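Local structure of predicted component of a thermophile-specific DNA repair system, contains a RAMP domain (4N0L) at residues 86-91 with 107-112; 185-190 with 217-222. The protein probably binds crRNA as the Csm3 subunit of a type III-A CRISPR antiviral complex, with an RRM-like fold and a bound zinc ion. One frame throughout, in Å; residues are numbered along the deposited sequence.

Contact 1 of 2, residues 86-91 with 107-112; sequences HECGFV and PPWLEN. With ZN (zinc ion), chain C.
Trp109 packs against two zinc ligands at once, His86 and Cys88. The metal is held by His86 NE2 at 2.0 Å and Cys88 SG at 2.4 Å, and Cys115 and Cys118 complete a site of three cysteines and one histidine. Around this first shell, the His86 imidazole turns its edge to one face of the indole in an edge-to-face stack: CE1 lies 3.5 Å from Trp109 NE1, and the planes stand at 73°. Cys88 SG sits instead at the indole edge, where Trp109 NE1 donates to it over 3.5 Å, a weak bond bent to 148°. The backbone N of Phe90 gives the same sulfur a second weak bond. Trp109 CG lies between its backbone N and carbonyl carbon (chi1 65°), and the indole reaches His86 with one face and Cys88 SG with its N-H edge. The indole face away from His86 takes Pro107 CB. A type I turn, closed by Leu110 N to Pro107 O, carries Pro107, Trp109 and Leu110. From the last residue of the turn, Leu110 CD1 lies over the Phe90 face, a CH-pi contact 4.2 Å from the ring centroid, while its CD2 meets Phe90 CB at 3.6 Å. His86 ND1 is hydrogen-bonded to Phe77 O, which fixes the imidazole's rotation. In this buried setting the two weak N-H contacts could draw some charge from the sulfur, and the Phe77 carbonyl would probably make the histidine a stronger donor to zinc.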
loop_
_atom_site.group_PDB
_atom_site.type_symbol
_atom_site.label_atom_id
_atom_site.label_comp_id
_atom_site.label_asym_id
_atom_site.label_seq_id
_atom_site.Cartn_x
_atom_site.Cartn_y
_atom_site.Cartn_z
ATOM N N HIS A 86 13.336 1.251 4.245
ATOM C CA HIS A 86 13.343 1.621 5.654
ATOM C C HIS A 86 12.588 0.573 6.448
ATOM O O HIS A 86 11.444 0.248 6.126
ATOM C CB HIS A 86 12.718 3.000 5.881
ATOM C CG HIS A 86 12.210 3.213 7.278
ATOM N ND1 HIS A 86 12.950 3.849 8.249
ATOM C CD2 HIS A 86 11.029 2.885 7.860
ATOM C CE1 HIS A 86 12.253 3.897 9.373
ATOM N NE2 HIS A 86 11.085 3.318 9.162
ATOM N N GLU A 87 13.232 0.031 7.473
ATOM C CA GLU A 87 12.567 -0.897 8.374
ATOM C C GLU A 87 12.938 -0.603 9.821
ATOM O O GLU A 87 14.117 -0.584 10.174
ATOM C CB GLU A 87 12.921 -2.342 8.016
ATOM C CG GLU A 87 12.313 -2.824 6.713
ATOM C CD GLU A 87 12.773 -4.216 6.338
ATOM O OE1 GLU A 87 13.965 -4.380 6.005
ATOM O OE2 GLU A 87 11.942 -5.147 6.376
ATOM N N CYS A 88 11.930 -0.365 10.652
ATOM C CA CYS A 88 12.153 -0.155 12.078
ATOM C C CYS A 88 11.147 -0.971 12.876
ATOM O O CYS A 88 10.197 -1.520 12.313
ATOM C CB CYS A 88 12.049 1.325 12.445
ATOM S SG CYS A 88 10.359 1.955 12.539
ATOM N N GLY A 89 11.348 -1.045 14.187
ATOM C CA GLY A 89 10.475 -1.834 15.032
ATOM C C GLY A 89 9.481 -0.992 15.806
ATOM O O GLY A 89 8.711 -1.516 16.607
ATOM N N PHE A 90 9.486 0.314 15.561
ATOM C CA PHE A 90 8.543 1.211 16.220
ATOM C C PHE A 90 7.159 1.065 15.589
ATOM O O PHE A 90 6.634 2.011 14.996
ATOM C CB PHE A 90 9.015 2.663 16.122
ATOM C CG PHE A 90 10.284 2.944 16.874
ATOM C CD1 PHE A 90 10.258 3.208 18.235
ATOM C CD2 PHE A 90 11.506 2.953 16.218
ATOM C CE1 PHE A 90 11.428 3.471 18.930
ATOM C CE2 PHE A 90 12.682 3.214 16.908
ATOM C CZ PHE A 90 12.642 3.474 18.263
ATOM N N VAL A 91 6.568 -0.119 15.730
ATOM C CA VAL A 91 5.354 -0.458 14.995
ATOM C C VAL A 91 4.100 -0.444 15.867
ATOM O O VAL A 91 2.980 -0.459 15.357
ATOM C CB VAL A 91 5.485 -1.846 14.343
ATOM C CG1 VAL A 91 6.514 -1.805 13.226
ATOM C CG2 VAL A 91 5.867 -2.886 15.383
ATOM N N PRO A 107 13.079 9.813 17.333
ATOM C CA PRO A 107 13.337 9.543 15.915
ATOM C C PRO A 107 12.351 10.325 15.054
ATOM O O PRO A 107 11.147 10.245 15.295
ATOM C CB PRO A 107 13.116 8.034 15.793
ATOM C CG PRO A 107 13.357 7.503 17.171
ATOM C CD PRO A 107 12.917 8.578 18.121
ATOM N N PRO A 108 12.854 11.082 14.068
ATOM C CA PRO A 108 12.025 12.069 13.366
ATOM C C PRO A 108 10.958 11.460 12.452
ATOM O O PRO A 108 10.071 12.186 12.003
ATOM C CB PRO A 108 13.053 12.854 12.544
ATOM C CG PRO A 108 14.160 11.891 12.317
ATOM C CD PRO A 108 14.235 11.052 13.558
ATOM N N TRP A 109 11.032 10.159 12.193
ATOM C CA TRP A 109 10.069 9.506 11.311
ATOM C C TRP A 109 8.913 8.917 12.109
ATOM O O TRP A 109 8.114 8.142 11.582
ATOM C CB TRP A 109 10.741 8.406 10.487
ATOM C CG TRP A 109 11.247 7.264 11.313
ATOM C CD1 TRP A 109 10.542 6.166 11.714
ATOM C CD2 TRP A 109 12.573 7.100 11.830
ATOM N NE1 TRP A 109 11.343 5.332 12.455
ATOM C CE2 TRP A 109 12.595 5.882 12.541
ATOM C CE3 TRP A 109 13.741 7.865 11.766
ATOM C CZ2 TRP A 109 13.741 5.413 13.180
ATOM C CZ3 TRP A 109 14.877 7.396 12.401
ATOM C CH2 TRP A 109 14.868 6.182 13.099
ATOM N N LEU A 110 8.833 9.281 13.383
ATOM C CA LEU A 110 7.789 8.760 14.252
ATOM C C LEU A 110 6.619 9.740 14.350
ATOM O O LEU A 110 6.815 10.955 14.320
ATOM C CB LEU A 110 8.361 8.474 15.644
ATOM C CG LEU A 110 9.146 7.167 15.799
ATOM C CD1 LEU A 110 9.368 6.832 17.270
ATOM C CD2 LEU A 110 8.449 6.026 15.084
ATOM N N GLU A 111 5.403 9.211 14.447
ATOM C CA GLU A 111 4.220 10.034 14.692
ATOM C C GLU A 111 3.363 9.398 15.779
ATOM O O GLU A 111 2.899 8.267 15.625
ATOM C CB GLU A 111 3.401 10.225 13.413
ATOM C CG GLU A 111 2.238 11.197 13.576
ATOM C CD GLU A 111 1.532 11.503 12.268
ATOM O OE1 GLU A 111 0.903 10.582 11.703
ATOM O OE2 GLU A 111 1.605 12.662 11.806
ATOM N N ASN A 112 3.149 10.137 16.866
ATOM C CA ASN A 112 2.511 9.603 18.068
ATOM C C ASN A 112 3.124 8.274 18.508
ATOM O O ASN A 112 2.414 7.348 18.905
ATOM C CB ASN A 112 1.003 9.439 17.849
ATOM C CG ASN A 112 0.325 10.741 17.463
ATOM O OD1 ASN A 112 0.687 11.812 17.948
ATOM N ND2 ASN A 112 -0.667 10.651 16.585
HETATM ZN ZN ZN C . 9.654 2.348 10.252
#

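Contact 2 of 2, residues 185-190 with 217-222; sequences NDVFER and RVPKGS
Pro219 packs against Val187 and Phe188 while its carbonyl oxygen is gripped twice by Ser222. The hydroxyl OG of Ser222 donates to Pro219 O over 2.5 Å, meeting the C=O at 134° and tilted 24° from the carbonyl plane. Ser222 N reaches Pro219 O from the same face at 3.3 Å, closing a type II turn from Pro219 to Ser222. Gly221 takes the third place in that turn with a positive phi, where a beta carbon would collide with the carbonyl oxygen of Lys220.

The turn offers the helix a surface made of the proline ring, the serine hydroxyl and the turn backbone. Val187 points toward it. With chi1 at 180°, its CG1 lies anti to the backbone N and touches Ser222 OG at 3.6 Å and Pro219 CB at 4.0 Å; its other methyl, CG2, rests by Gly221 O. The next residue, Phe188, brings the CD1-CE1 side of its ring to bear, CE1 most closely. CE1 of Phe188 is 3.7 Å from Pro219 CD, and the phenyl and pyrrolidine side chains cross at about a right angle. The same CE1 comes within 3.5 Å of Ser222 OG and 4.1 Å of Val218 CG1, both of which approach the ring edge-on. The hydroxyl is thus hydrogen-bonded to its own turn and packed against carbon on the helix side.

This is apolar packing of helix 181-191 on the turn joining strand 217-218 to strand 223-231. Val218 pairs through its backbone with Thr20, and Gly221 and Ser222 with Leu16 at the end of strand 7-16. Pro47 of strand 47-48 touches both Phe188 and Val218, bringing helix, turn and a third element of the fold together.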
loop_
_atom_site.group_PDB
_atom_site.type_symbol
_atom_site.label_atom_id
_atom_site.label_comp_id
_atom_site.label_asym_id
_atom_site.label_seq_id
_atom_site.Cartn_x
_atom_site.Cartn_y
_atom_site.Cartn_z
ATOM N N ASN A 185 -13.136 -8.593 -22.786
ATOM C CA ASN A 185 -14.134 -8.657 -23.850
ATOM C C ASN A 185 -14.164 -7.423 -24.753
ATOM O O ASN A 185 -14.584 -7.504 -25.907
ATOM C CB ASN A 185 -15.526 -8.876 -23.252
ATOM C CG ASN A 185 -15.705 -10.270 -22.685
ATOM O OD1 ASN A 185 -14.769 -11.070 -22.661
ATOM N ND2 ASN A 185 -16.915 -10.570 -22.226
ATOM N N ASP A 186 -13.733 -6.281 -24.228
ATOM C CA ASP A 186 -13.845 -5.025 -24.967
ATOM C C ASP A 186 -12.482 -4.411 -25.289
ATOM O O ASP A 186 -12.115 -4.297 -26.457
ATOM C CB ASP A 186 -14.704 -4.027 -24.183
ATOM C CG ASP A 186 -14.950 -2.737 -24.942
ATOM O OD1 ASP A 186 -16.118 -2.300 -25.002
ATOM O OD2 ASP A 186 -13.979 -2.152 -25.471
ATOM N N VAL A 187 -11.742 -4.006 -24.259
ATOM C CA VAL A 187 -10.476 -3.304 -24.463
ATOM C C VAL A 187 -9.439 -4.167 -25.180
ATOM O O VAL A 187 -8.834 -3.737 -26.165
ATOM C CB VAL A 187 -9.879 -2.823 -23.130
ATOM C CG1 VAL A 187 -8.561 -2.100 -23.376
ATOM C CG2 VAL A 187 -10.856 -1.906 -22.418
ATOM N N PHE A 188 -9.241 -5.385 -24.686
ATOM C CA PHE A 188 -8.290 -6.308 -25.295
ATOM C C PHE A 188 -8.747 -6.696 -26.696
ATOM O O PHE A 188 -7.935 -6.824 -27.612
ATOM C CB PHE A 188 -8.115 -7.562 -24.434
ATOM C CG PHE A 188 -7.274 -7.351 -23.203
ATOM C CD1 PHE A 188 -6.692 -6.120 -22.939
ATOM C CD2 PHE A 188 -7.067 -8.389 -22.307
ATOM C CE1 PHE A 188 -5.919 -5.931 -21.810
ATOM C CE2 PHE A 188 -6.296 -8.206 -21.173
ATOM C CZ PHE A 188 -5.721 -6.975 -20.924
ATOM N N GLU A 189 -10.052 -6.885 -26.852
ATOM C CA GLU A 189 -10.617 -7.322 -28.120
ATOM C C GLU A 189 -10.514 -6.228 -29.186
ATOM O O GLU A 189 -10.189 -6.507 -30.340
ATOM C CB GLU A 189 -12.071 -7.744 -27.928
ATOM C CG GLU A 189 -12.538 -8.806 -28.902
ATOM C CD GLU A 189 -11.760 -10.104 -28.755
ATOM O OE1 GLU A 189 -11.842 -10.730 -27.677
ATOM O OE2 GLU A 189 -11.071 -10.502 -29.719
ATOM N N ARG A 190 -10.786 -4.986 -28.790
ATOM C CA ARG A 190 -10.682 -3.839 -29.693
ATOM C C ARG A 190 -9.279 -3.687 -30.267
ATOM O O ARG A 190 -9.111 -3.274 -31.413
ATOM C CB ARG A 190 -11.065 -2.547 -28.968
ATOM C CG ARG A 190 -12.548 -2.209 -28.954
ATOM C CD ARG A 190 -12.754 -0.799 -28.406
ATOM N NE ARG A 190 -14.095 -0.595 -27.859
ATOM C CZ ARG A 190 -15.188 -0.428 -28.597
ATOM N N ARG A 217 1.167 -6.162 -25.828
ATOM C CA ARG A 217 1.152 -5.062 -24.878
ATOM C C ARG A 217 -0.203 -4.959 -24.194
ATOM O O ARG A 217 -1.184 -5.535 -24.660
ATOM C CB ARG A 217 1.476 -3.761 -25.600
ATOM C CG ARG A 217 2.898 -3.681 -26.096
ATOM C CD ARG A 217 3.127 -2.365 -26.795
ATOM N NE ARG A 217 3.026 -1.237 -25.881
ATOM C CZ ARG A 217 4.013 -0.842 -25.088
ATOM N NH1 ARG A 217 5.165 -1.501 -25.094
ATOM N NH2 ARG A 217 3.847 0.199 -24.287
ATOM N N VAL A 218 -0.251 -4.243 -23.078
ATOM C CA VAL A 218 -1.518 -3.964 -22.414
ATOM C C VAL A 218 -2.003 -2.584 -22.852
ATOM O O VAL A 218 -1.353 -1.584 -22.564
ATOM C CB VAL A 218 -1.381 -4.009 -20.881
ATOM C CG1 VAL A 218 -2.734 -3.819 -20.223
ATOM C CG2 VAL A 218 -0.762 -5.324 -20.452
ATOM N N PRO A 219 -3.140 -2.526 -23.564
ATOM C CA PRO A 219 -3.630 -1.254 -24.113
ATOM C C PRO A 219 -3.987 -0.235 -23.039
ATOM O O PRO A 219 -4.370 -0.604 -21.930
ATOM C CB PRO A 219 -4.885 -1.660 -24.896
ATOM C CG PRO A 219 -4.750 -3.125 -25.124
ATOM C CD PRO A 219 -3.987 -3.664 -23.957
ATOM N N LYS A 220 -3.850 1.042 -23.378
ATOM C CA LYS A 220 -4.295 2.123 -22.511
ATOM C C LYS A 220 -5.805 2.006 -22.300
ATOM O O LYS A 220 -6.537 1.668 -23.226
ATOM C CB LYS A 220 -3.918 3.477 -23.120
ATOM C CG LYS A 220 -4.795 4.640 -22.716
ATOM C CD LYS A 220 -4.375 5.906 -23.437
ATOM C CE LYS A 220 -5.311 7.055 -23.113
ATOM N NZ LYS A 220 -4.781 8.357 -23.602
ATOM N N GLY A 221 -6.265 2.262 -21.080
ATOM C CA GLY A 221 -7.676 2.136 -20.764
ATOM C C GLY A 221 -8.031 0.789 -20.162
ATOM O O GLY A 221 -9.164 0.575 -19.725
ATOM N N SER A 222 -7.061 -0.121 -20.142
ATOM C CA SER A 222 -7.253 -1.435 -19.534
ATOM C C SER A 222 -7.557 -1.299 -18.051
ATOM O O SER A 222 -7.110 -0.356 -17.396
ATOM C CB SER A 222 -6.017 -2.312 -19.733
ATOM O OG SER A 222 -5.780 -2.549 -21.109
#

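How the contacts relate
Contacts 1 and 2 lie on opposite sides of the centre of the chain, their own centres 42 Å apart and their nearest atoms about 29 Å apart, so neither touches the other. Both segments of contact 1 precede both of contact 2 in the sequence, and all four belong to the RAMP superfamily region. Contact 1 joins two loops around helix 93-99 at the zinc site, its centre about 17 Å from the chain centre. Contact 2, about 26 Å from that centre, packs helix 181-191 on the turn that leads into strand 223-231, next to strand 7-16. Contact 1 combines packing with metal ligation, whereas contact 2 is packing away from the zinc site.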